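Side-chain contacts in geranyl diphosphate synthase small subunit (Antirrhinum majus, PDB 3QKC), which probably partners a catalytically active prenyltransferase subunit to direct the formation of geranyl diphosphate, the ten-carbon precursor of monoterpenes: residues A[19-22]-A[23-27]; A[125-128]-A[129-133]; A[195-198]-A[199-203]. All coordinates share one frame; numbering follows the deposited sequence.

Interaction 1: residues A[19-22]-A[23-27]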
loop_
_atom_site.group_PDB
_atom_site.type_symbol
_atom_site.label_atom_id
_atom_site.label_comp_id
_atom_site.label_asym_id
_atom_site.label_seq_id
_atom_site.Cartn_x
_atom_site.Cartn_y
_atom_site.Cartn_z
ATOM N N SER A 19 -0.636 -7.121 20.657
ATOM C CA SER A 19 0.461 -8.067 20.892
ATOM C C SER A 19 0.983 -8.648 19.579
ATOM O O SER A 19 2.179 -8.909 19.436
ATOM C CB SER A 19 0.032 -9.202 21.828
ATOM O OG SER A 19 0.009 -8.758 23.176
ATOM N N TYR A 20 0.078 -8.850 18.628
ATOM C CA TYR A 20 0.455 -9.341 17.321
ATOM C C TYR A 20 1.313 -8.310 16.570
ATOM O O TYR A 20 2.318 -8.651 15.950
ATOM C CB TYR A 20 -0.788 -9.695 16.509
ATOM C CG TYR A 20 -0.431 -10.188 15.139
ATOM C CD1 TYR A 20 -0.400 -9.318 14.055
ATOM C CD2 TYR A 20 -0.073 -11.519 14.933
ATOM C CE1 TYR A 20 -0.053 -9.753 12.797
ATOM C CE2 TYR A 20 0.277 -11.966 13.669
ATOM C CZ TYR A 20 0.280 -11.071 12.610
ATOM O OH TYR A 20 0.628 -11.508 11.360
ATOM N N LEU A 21 0.911 -7.047 16.638
ATOM C CA LEU A 21 1.657 -5.979 16.001
ATOM C C LEU A 21 3.014 -5.754 16.666
ATOM O O LEU A 21 3.986 -5.404 16.000
ATOM C CB LEU A 21 0.833 -4.687 16.001
ATOM C CG LEU A 21 -0.264 -4.623 14.926
ATOM C CD1 LEU A 21 -1.331 -3.616 15.301
ATOM C CD2 LEU A 21 0.321 -4.308 13.573
ATOM N N LYS A 22 3.083 -5.958 17.978
ATOM C CA LYS A 22 4.334 -5.704 18.707
ATOM C C LYS A 22 5.431 -6.701 18.348
ATOM O O LYS A 22 6.607 -6.377 18.373
ATOM C CB LYS A 22 4.092 -5.621 20.216
ATOM C CG LYS A 22 3.879 -4.177 20.675
ATOM C CD LYS A 22 3.154 -4.078 22.002
ATOM C CE LYS A 22 3.610 -2.853 22.785
ATOM N NZ LYS A 22 3.301 -1.567 22.087
ATOM N N LYS A 23 5.014 -7.906 17.994
ATOM C CA LYS A 23 5.893 -8.911 17.439
ATOM C C LYS A 23 6.448 -8.539 16.053
ATOM O O LYS A 23 7.527 -8.982 15.695
ATOM C CB LYS A 23 5.158 -10.258 17.409
ATOM C CG LYS A 23 4.954 -10.848 18.812
ATOM C CD LYS A 23 3.885 -11.931 18.853
ATOM C CE LYS A 23 3.856 -12.608 20.217
ATOM N NZ LYS A 23 3.522 -14.056 20.101
ATOM N N ALA A 24 5.733 -7.698 15.299
ATOM C CA ALA A 24 6.126 -7.363 13.925
ATOM C C ALA A 24 6.891 -6.043 13.754
ATOM O O ALA A 24 7.632 -5.876 12.777
ATOM C CB ALA A 24 4.909 -7.390 13.019
ATOM N N ILE A 25 6.696 -5.113 14.690
ATOM C CA ILE A 25 7.240 -3.754 14.599
ATOM C C ILE A 25 8.043 -3.379 15.860
ATOM O O ILE A 25 7.476 -2.843 16.831
ATOM C CB ILE A 25 6.133 -2.690 14.395
ATOM C CG1 ILE A 25 5.181 -3.086 13.272
ATOM C CG2 ILE A 25 6.762 -1.307 14.100
ATOM C CD1 ILE A 25 3.868 -2.315 13.285
ATOM N N PRO A 26 9.367 -3.637 15.840
ATOM C CA PRO A 26 10.179 -3.383 17.030
ATOM C C PRO A 26 10.362 -1.883 17.213
ATOM O O PRO A 26 10.330 -1.129 16.225
ATOM C CB PRO A 26 11.516 -4.071 16.704
ATOM C CG PRO A 26 11.607 -4.031 15.221
ATOM C CD PRO A 26 10.186 -4.009 14.668
ATOM N N ILE A 27 10.527 -1.431 18.449
ATOM C CA ILE A 27 10.798 -0.019 18.632
ATOM C C ILE A 27 12.216 0.247 18.094
ATOM O O ILE A 27 12.652 1.386 18.025
ATOM C CB ILE A 27 10.507 0.463 20.099
ATOM C CG1 ILE A 27 10.694 1.983 20.261
ATOM C CG2 ILE A 27 11.328 -0.311 21.123
ATOM C CD1 ILE A 27 9.661 2.857 19.521
#
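The carbonyl oxygen of Leu-21 is gripped by two backbone N-H groups at the end of helix 5-24. Ile-25 N lies 3.0 Å from Leu-21 O and comes in almost on the extension of the carbonyl bond, with a C=O...N angle of 166°. Ala-24 N reaches the same Leu-21 O, also at 3.0 Å, but from well above the carbonyl plane and not on a lone pair. One bond thus has the spacing of an alpha-helix and the other that of a 3-10 turn, a pairing that fits a helix tightening in its last turn. Two residues earlier, Lys-23 N gives Ser-19 O a weak bond of 3.3 Å.

The side chains follow this course. Leu-21 and Ile-25 stand side by side and point the same way, with Leu-21 CD2 4.1 Å from Ile-25 CD1. Ile-25 has left helical geometry, yet its CG1 lies opposite the carbonyl carbon (chi1 -49°), which sends CD1 back beside the leucine. Branched aliphatic chains suit this buried side, where Leu-21 meets Phe-42, His-75 and Leu-76 while Ile-25 meets Met-37 and Phe-118. Ala-24 brings just a methyl, CB 3.7 Å from Leu-21 O, a small residue for a place against Leu-122.

On the exposed side Lys-23 lays its methylenes over the helix, CG 3.4 Å from Ser-19 O, before its amine leads away. Lys-22 instead directs its charge to Phe-42 in a cation-pi contact. The chemistry is therefore divided: backbone bonds converging on one oxygen close the helix, one aliphatic pair, Leu-21 and Ile-25, faces the neighbouring helices, and the lysines keep their charged ends at the surface.

Interaction 2: residues A[125-128]-A[129-133]; sequences RSMD and PTRNN
The guanidinium of Arg-131 has the carboxylate of Asp-128 over one face and the methyl of Met-127 at its edge. The two flat groups are nearly perpendicular, their planes 87° apart, and Asp-128 CG sits 3.8 Å above the guanidinium plane, displaced toward the rim. Asp-128 OD1 and Arg-131 NE form a salt bridge of charges alone, since no N-H points at the oxygen; the exact place of OD1 is doubtful. Near the plane, Met-127 CE comes to 3.7 Å from Arg-131 NH1.

A reverse turn brings these groups together. Arg-131 N gives a weak hydrogen bond of 2.9 Å to Asp-128 O, and Pro-129 and Thr-130 between them have angles close to a type I turn. Proline suits the first of these corner positions because its ring fixes phi near the value required. Arg-131 folds back over the turn through bends at chi2 (-32°) and chi3 (-65°), so its end approaches the aspartate although its CB points away. The unbranched chain of Met-127 runs beside the turn, with SD 3.3 Å from Asn-132 O.

The turn joins helix 105-126 to helix 134-148. At the end of the first helix Ser-126 OG bonds back to Met-123 O, and Met-127, the buried residue of the group, rests on Pro-134 and Ile-137 of the second. Met-127 also packs on Leu-138 of the second subunit, while Arg-131 makes a long, weak ion pair with Asp-135 of that subunit, placing this surface turn beside the dimer contact.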
loop_
_atom_site.group_PDB
_atom_site.type_symbol
_atom_site.label_atom_id
_atom_site.label_comp_id
_atom_site.label_asym_id
_atom_site.label_seq_id
_atom_site.Cartn_x
_atom_site.Cartn_y
_atom_site.Cartn_z
ATOM N N ARG A 125 2.083 -12.415 4.068
ATOM C CA ARG A 125 3.072 -13.359 4.608
ATOM C C ARG A 125 2.511 -14.298 5.679
ATOM O O ARG A 125 3.234 -15.159 6.187
ATOM C CB ARG A 125 4.271 -12.614 5.199
ATOM C CG ARG A 125 5.285 -12.051 4.212
ATOM C CD ARG A 125 6.571 -11.751 4.978
ATOM N NE ARG A 125 7.521 -10.858 4.316
ATOM C CZ ARG A 125 8.519 -11.264 3.532
ATOM N NH1 ARG A 125 9.350 -10.377 3.003
ATOM N NH2 ARG A 125 8.689 -12.550 3.263
ATOM N N SER A 126 1.239 -14.126 6.033
ATOM C CA SER A 126 0.606 -14.998 7.021
ATOM C C SER A 126 0.326 -16.392 6.437
ATOM O O SER A 126 0.607 -17.407 7.088
ATOM C CB SER A 126 -0.650 -14.351 7.629
ATOM O OG SER A 126 -1.691 -14.188 6.682
ATOM N N MET A 127 -0.184 -16.434 5.202
ATOM C CA MET A 127 -0.432 -17.694 4.478
ATOM C C MET A 127 0.831 -18.537 4.356
ATOM O O MET A 127 1.944 -18.029 4.533
ATOM C CB MET A 127 -1.015 -17.416 3.076
ATOM C CG MET A 127 -0.153 -17.813 1.859
ATOM S SD MET A 127 -0.535 -19.451 1.160
ATOM C CE MET A 127 0.772 -19.605 -0.060
ATOM N N ASP A 128 0.648 -19.830 4.077
ATOM C CA ASP A 128 1.742 -20.703 3.635
ATOM C C ASP A 128 2.306 -21.698 4.672
ATOM O O ASP A 128 2.834 -22.744 4.264
ATOM C CB ASP A 128 2.867 -19.855 2.992
ATOM C CG ASP A 128 4.022 -20.684 2.474
ATOM O OD1 ASP A 128 3.785 -21.631 1.701
ATOM O OD2 ASP A 128 5.175 -20.367 2.833
ATOM N N PRO A 129 2.184 -21.415 5.996
ATOM C CA PRO A 129 2.863 -22.308 6.945
ATOM C C PRO A 129 2.669 -23.790 6.607
ATOM O O PRO A 129 3.654 -24.518 6.478
ATOM C CB PRO A 129 2.212 -21.957 8.288
ATOM C CG PRO A 129 1.816 -20.536 8.135
ATOM C CD PRO A 129 1.347 -20.429 6.709
ATOM N N THR A 130 1.414 -24.212 6.449
ATOM C CA THR A 130 1.087 -25.568 5.987
ATOM C C THR A 130 0.371 -25.537 4.619
ATOM O O THR A 130 -0.193 -26.547 4.175
ATOM C CB THR A 130 0.279 -26.375 7.055
ATOM O OG1 THR A 130 0.087 -27.724 6.605
ATOM C CG2 THR A 130 -1.080 -25.725 7.354
ATOM N N ARG A 131 0.442 -24.371 3.962
ATOM C CA ARG A 131 -0.231 -24.065 2.683
ATOM C C ARG A 131 -1.706 -23.708 2.902
ATOM O O ARG A 131 -2.606 -24.526 2.663
ATOM C CB ARG A 131 -0.071 -25.185 1.634
ATOM C CG ARG A 131 1.369 -25.684 1.358
ATOM C CD ARG A 131 2.445 -24.604 1.509
ATOM N NE ARG A 131 2.317 -23.532 0.523
ATOM C CZ ARG A 131 3.174 -23.321 -0.470
ATOM N NH1 ARG A 131 2.970 -22.322 -1.314
ATOM N NH2 ARG A 131 4.243 -24.098 -0.614
ATOM N N ASN A 132 -1.933 -22.476 3.360
ATOM C CA ASN A 132 -3.265 -22.012 3.747
ATOM C C ASN A 132 -3.834 -20.874 2.901
ATOM O O ASN A 132 -3.287 -19.758 2.872
ATOM C CB ASN A 132 -3.284 -21.562 5.213
ATOM C CG ASN A 132 -2.998 -22.678 6.179
ATOM O OD1 ASN A 132 -2.227 -22.498 7.119
ATOM N ND2 ASN A 132 -3.621 -23.837 5.969
ATOM N N ASN A 133 -4.955 -21.164 2.240
ATOM C CA ASN A 133 -5.838 -20.140 1.669
ATOM C C ASN A 133 -5.164 -19.075 0.780
ATOM O O ASN A 133 -5.166 -17.898 1.133
ATOM C CB ASN A 133 -6.607 -19.428 2.793
ATOM C CG ASN A 133 -6.584 -20.190 4.108
ATOM O OD1 ASN A 133 -7.134 -21.289 4.219
ATOM N ND2 ASN A 133 -5.953 -19.594 5.120
#

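Interaction 3: residues A[195-198]-A[199-203]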
loop_
_atom_site.group_PDB
_atom_site.type_symbol
_atom_site.label_atom_id
_atom_site.label_comp_id
_atom_site.label_asym_id
_atom_site.label_seq_id
_atom_site.Cartn_x
_atom_site.Cartn_y
_atom_site.Cartn_z
ATOM N N GLY A 195 -12.675 -16.457 7.572
ATOM C CA GLY A 195 -13.480 -17.389 8.341
ATOM C C GLY A 195 -13.977 -18.549 7.495
ATOM O O GLY A 195 -14.450 -19.538 8.038
ATOM N N GLY A 196 -13.860 -18.427 6.172
ATOM C CA GLY A 196 -14.384 -19.432 5.247
ATOM C C GLY A 196 -15.887 -19.286 5.216
ATOM O O GLY A 196 -16.591 -19.796 6.087
ATOM N N CYS A 197 -16.385 -18.575 4.215
ATOM C CA CYS A 197 -17.753 -18.084 4.274
ATOM C C CYS A 197 -18.434 -18.216 2.930
ATOM O O CYS A 197 -17.765 -18.335 1.907
ATOM C CB CYS A 197 -17.721 -16.610 4.666
ATOM S SG CYS A 197 -18.948 -16.104 5.845
ATOM N N ASP A 198 -19.766 -18.195 2.937
ATOM C CA ASP A 198 -20.528 -18.102 1.688
ATOM C C ASP A 198 -20.227 -16.766 1.012
ATOM O O ASP A 198 -20.108 -15.743 1.679
ATOM C CB ASP A 198 -22.036 -18.199 1.951
ATOM C CG ASP A 198 -22.555 -19.633 1.940
ATOM O OD1 ASP A 198 -22.102 -20.462 2.765
ATOM O OD2 ASP A 198 -23.445 -19.924 1.110
ATOM N N GLU A 199 -20.102 -16.788 -0.312
ATOM C CA GLU A 199 -20.051 -15.572 -1.120
ATOM C C GLU A 199 -21.136 -14.581 -0.687
ATOM O O GLU A 199 -20.875 -13.392 -0.523
ATOM C CB GLU A 199 -20.244 -15.924 -2.601
ATOM C CG GLU A 199 -19.048 -16.599 -3.280
ATOM C CD GLU A 199 -18.012 -15.598 -3.763
ATOM O OE1 GLU A 199 -17.384 -15.836 -4.827
ATOM O OE2 GLU A 199 -17.829 -14.563 -3.082
ATOM N N ASP A 200 -22.353 -15.095 -0.502
ATOM C CA ASP A 200 -23.500 -14.307 -0.050
ATOM C C ASP A 200 -23.303 -13.760 1.365
ATOM O O ASP A 200 -23.719 -12.640 1.667
ATOM C CB ASP A 200 -24.783 -15.157 -0.079
ATOM C CG ASP A 200 -25.073 -15.767 -1.453
ATOM O OD1 ASP A 200 -24.219 -15.687 -2.365
ATOM O OD2 ASP A 200 -26.174 -16.340 -1.615
ATOM N N LYS A 201 -22.683 -14.555 2.233
ATOM C CA LYS A 201 -22.496 -14.151 3.623
ATOM C C LYS A 201 -21.354 -13.154 3.806
ATOM O O LYS A 201 -21.280 -12.475 4.826
ATOM C CB LYS A 201 -22.310 -15.367 4.530
ATOM C CG LYS A 201 -23.594 -16.164 4.753
ATOM C CD LYS A 201 -23.441 -17.250 5.824
ATOM C CE LYS A 201 -22.626 -18.437 5.323
ATOM N NZ LYS A 201 -23.199 -19.741 5.778
ATOM N N ILE A 202 -20.463 -13.069 2.820
ATOM C CA ILE A 202 -19.413 -12.050 2.849
ATOM C C ILE A 202 -20.030 -10.676 2.562
ATOM O O ILE A 202 -19.806 -9.721 3.305
ATOM C CB ILE A 202 -18.281 -12.345 1.841
ATOM C CG1 ILE A 202 -17.644 -13.712 2.124
ATOM C CG2 ILE A 202 -17.238 -11.236 1.887
ATOM C CD1 ILE A 202 -16.729 -14.224 1.015
ATOM N N GLU A 203 -20.810 -10.605 1.482
ATOM C CA GLU A 203 -21.548 -9.402 1.096
ATOM C C GLU A 203 -22.357 -8.844 2.274
ATOM O O GLU A 203 -22.385 -7.635 2.500
ATOM C CB GLU A 203 -22.470 -9.700 -0.109
ATOM C CG GLU A 203 -21.719 -10.033 -1.426
ATOM C CD GLU A 203 -22.538 -10.851 -2.440
ATOM O OE1 GLU A 203 -23.789 -10.763 -2.462
ATOM O OE2 GLU A 203 -21.920 -11.592 -3.236
#
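Cys-197 and Asp-198 are extended, and the chain coils into helix 199-219 at Glu-199, so that Asp-198 O becomes the first acceptor of the new helix. Ile-202 N donates to Asp-198 O at 2.9 Å with an N-H...O angle of 138°, and Lys-201 N adds a weaker bond at the same distance and a poorer angle.

Asp-198 occupies the N-cap position, but its carboxylate makes no capping bond. Its CG is turned beside its own backbone N (chi1 -89°), and the group meets the side chain of Lys-201 instead. The lysine bends at chi3 (-74°) to pass across the aspartate, bringing NZ 3.3 Å from Asp-198 OD1 in a weak, charge-assisted bond. Its methylenes share in the contact, with Lys-201 CE 3.4 Å from Asp-198 CB. A long, jointed lysine suits this place because it can leave the helix and reach back to the N-cap residue, three positions earlier.

Beneath the ion pair lies a less polar layer. Cys-197 directs its side chain at the helix: SG is 3.7 Å from Lys-201 CB, and CB is 3.9 Å from Ile-202 CG1. The compact thiol fits beside Ala-192 and Val-60. Ile-202, the buried residue here, carries the layer on to Ala-189 and Ile-193 of helix 169-195, while Glu-199 turns its carboxylate to a salt bridge with Arg-139.

Asp-198, Glu-199 and Asp-200 thus gather at the N-terminal end of a helix, where the helix dipole would probably favour their negative charge. Lys-201 offsets part of that charge through a weak ion pair near the surface, while the backbone bond and the apolar contacts probably contribute more to the join.

In the fold
All three contacts lie where helices end or begin, away from the centre of the chain, and each holds a different junction. Interaction 1, the most buried, ends helix 5-24 and looks onto helices 34-43, 68-85 and 105-126, so aliphatic packing weighs most there. Interaction 2 begins at the C-terminal end of that same helix 105-126, near the part on which interaction 1 packs, the nearest atoms of the two about 5 Å apart. It alone touches the second subunit, and has an ion pair, with the carboxylate over a guanidinium face, whose detail is uncertain. Interaction 3, also at the surface, sets its ion pair over a helix start and an apolar layer.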